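Local coordinates for protein cyclic nucleotide-gated potassium channel mll3241 (PDB 4MUV) that forms a homotetrameric potassium channel that cyclic AMP opens by binding to its cytoplasmic cyclic nucleotide-binding domain, at residues M59-E64 / L107-A112. The protein carries 3 engineered substitutions. Residues are numbered along the deposited sequence; the frame is centred on the assembly and turned at random.
Sequences MFFVVE and LSLHSA
M59, F60 and F61 pair with L109, S108 and L107 as neighbouring antiparallel strands in the buried middle of a four-stranded sheet. M59 and L109 exchange two backbone hydrogen bonds, M59 N to L109 O and L109 N to M59 O, both 2.8 Å. F61 and L107 form the second such pair, with F61 N 2.9 Å from L107 O. Between them F60 and S108 make a non-hydrogen-bonded pair, and their side chains leave by the face opposite those of M59, F61, L107 and L109. The sheet belongs to the beta roll of the cyclic nucleotide-binding domain; at V63 and E64, which both face S105, the pairing is broken by a classic beta bulge. On the face that carries M59, F61, L107 and L109, the F61 ring turns its edge to the neighbouring strand: F61 CE1 lies 4.1 Å from L109 CD2, and F61 CD1 3.5 Å from L107 O. V63 CG1 meets L107 CD1 at 3.8 Å, the two side chains crossing at about a right angle. On the opposite face F60 CE1 lies 4.0 Å from S108 CB, while the F60 ring also meets F83; an alanine in place of F60 would probably leave a gap beside S108 and F83, close to the cyclic-nucleotide-binding R94.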
loop_
_atom_site.group_PDB
_atom_site.type_symbol
_atom_site.label_atom_id
_atom_site.label_comp_id
_atom_site.label_asym_id
_atom_site.label_seq_id
_atom_site.Cartn_x
_atom_site.Cartn_y
_atom_site.Cartn_z
ATOM N N MET A 59 3.731 3.025 -0.989
ATOM C CA MET A 59 2.885 1.846 -1.176
ATOM C C MET A 59 1.497 2.161 -0.643
ATOM O O MET A 59 1.256 3.254 -0.112
ATOM C CB MET A 59 3.468 0.586 -0.538
ATOM C CG MET A 59 3.512 0.637 0.967
ATOM S SD MET A 59 3.828 -0.962 1.737
ATOM C CE MET A 59 2.313 -1.819 1.326
ATOM N N PHE A 60 0.582 1.216 -0.822
ATOM C CA PHE A 60 -0.838 1.475 -0.644
ATOM C C PHE A 60 -1.511 0.295 0.043
ATOM O O PHE A 60 -1.253 -0.872 -0.295
ATOM C CB PHE A 60 -1.515 1.674 -1.984
ATOM C CG PHE A 60 -0.915 2.768 -2.819
ATOM C CD1 PHE A 60 -1.385 4.064 -2.711
ATOM C CD2 PHE A 60 0.077 2.491 -3.732
ATOM C CE1 PHE A 60 -0.857 5.080 -3.480
ATOM C CE2 PHE A 60 0.620 3.506 -4.514
ATOM C CZ PHE A 60 0.149 4.801 -4.385
ATOM N N PHE A 61 -2.393 0.603 1.000
ATOM C CA PHE A 61 -3.252 -0.374 1.669
ATOM C C PHE A 61 -4.661 -0.154 1.172
ATOM O O PHE A 61 -5.200 0.941 1.257
ATOM C CB PHE A 61 -3.160 -0.196 3.183
ATOM C CG PHE A 61 -1.774 -0.410 3.678
ATOM C CD1 PHE A 61 -0.865 0.624 3.687
ATOM C CD2 PHE A 61 -1.355 -1.671 4.066
ATOM C CE1 PHE A 61 0.423 0.409 4.098
ATOM C CE2 PHE A 61 -0.053 -1.890 4.457
ATOM C CZ PHE A 61 0.835 -0.845 4.478
ATOM N N VAL A 62 -5.271 -1.209 0.625
ATOM C CA VAL A 62 -6.648 -1.100 0.130
ATOM C C VAL A 62 -7.606 -1.180 1.311
ATOM O O VAL A 62 -7.524 -2.103 2.128
ATOM C CB VAL A 62 -6.990 -2.225 -0.863
ATOM C CG1 VAL A 62 -8.394 -2.078 -1.387
ATOM C CG2 VAL A 62 -6.002 -2.239 -2.021
ATOM N N VAL A 63 -8.512 -0.208 1.425
ATOM C CA VAL A 63 -9.416 -0.174 2.567
ATOM C C VAL A 63 -10.888 -0.165 2.198
ATOM O O VAL A 63 -11.687 -0.506 3.054
ATOM C CB VAL A 63 -9.007 0.948 3.594
ATOM C CG1 VAL A 63 -7.701 0.579 4.315
ATOM C CG2 VAL A 63 -8.862 2.288 2.951
ATOM N N GLU A 64 -11.230 0.203 0.962
ATOM C CA GLU A 64 -12.604 0.121 0.434
ATOM C C GLU A 64 -12.489 -0.079 -1.071
ATOM O O GLU A 64 -11.637 0.542 -1.705
ATOM C CB GLU A 64 -13.413 1.414 0.680
ATOM C CG GLU A 64 -13.496 1.909 2.132
ATOM C CD GLU A 64 -14.230 3.235 2.276
ATOM O OE1 GLU A 64 -14.072 4.136 1.416
ATOM O OE2 GLU A 64 -14.947 3.394 3.269
ATOM N N LEU A 107 -4.987 3.775 1.719
ATOM C CA LEU A 107 -4.094 4.484 2.634
ATOM C C LEU A 107 -2.690 4.404 2.031
ATOM O O LEU A 107 -2.133 3.320 1.869
ATOM C CB LEU A 107 -4.140 3.880 4.042
ATOM C CG LEU A 107 -5.491 3.998 4.746
ATOM C CD1 LEU A 107 -5.515 3.151 5.994
ATOM C CD2 LEU A 107 -5.772 5.440 5.109
ATOM N N SER A 108 -2.139 5.569 1.690
ATOM C CA SER A 108 -0.818 5.693 1.074
ATOM C C SER A 108 0.254 5.876 2.123
ATOM O O SER A 108 0.100 6.720 3.002
ATOM C CB SER A 108 -0.811 6.900 0.125
ATOM O OG SER A 108 0.446 7.080 -0.497
ATOM N N LEU A 109 1.324 5.111 2.002
ATOM C CA LEU A 109 2.445 5.152 2.918
ATOM C C LEU A 109 3.696 5.489 2.125
ATOM O O LEU A 109 4.111 4.728 1.248
ATOM C CB LEU A 109 2.616 3.785 3.565
ATOM C CG LEU A 109 3.726 3.655 4.603
ATOM C CD1 LEU A 109 3.369 4.488 5.823
ATOM C CD2 LEU A 109 3.944 2.198 5.001
ATOM N N HIS A 110 4.281 6.648 2.406
ATOM C CA HIS A 110 5.476 7.068 1.699
ATOM C C HIS A 110 6.681 6.234 2.122
ATOM O O HIS A 110 6.730 5.674 3.210
ATOM C CB HIS A 110 5.725 8.544 1.934
ATOM C CG HIS A 110 4.857 9.440 1.108
ATOM N ND1 HIS A 110 3.509 9.215 0.903
ATOM C CD2 HIS A 110 5.150 10.578 0.442
ATOM C CE1 HIS A 110 3.010 10.181 0.153
ATOM N NE2 HIS A 110 3.987 11.016 -0.145
ATOM N N SER A 111 7.670 6.159 1.248
ATOM C CA SER A 111 8.845 5.328 1.455
ATOM C C SER A 111 9.513 5.530 2.815
ATOM O O SER A 111 9.862 4.569 3.477
ATOM C CB SER A 111 9.859 5.553 0.333
ATOM O OG SER A 111 10.942 4.655 0.476
ATOM N N ALA A 112 9.681 6.785 3.231
ATOM C CA ALA A 112 10.381 7.014 4.486
ATOM C C ALA A 112 9.654 6.321 5.631
ATOM O O ALA A 112 10.262 5.759 6.536
ATOM C CB ALA A 112 10.491 8.487 4.789
#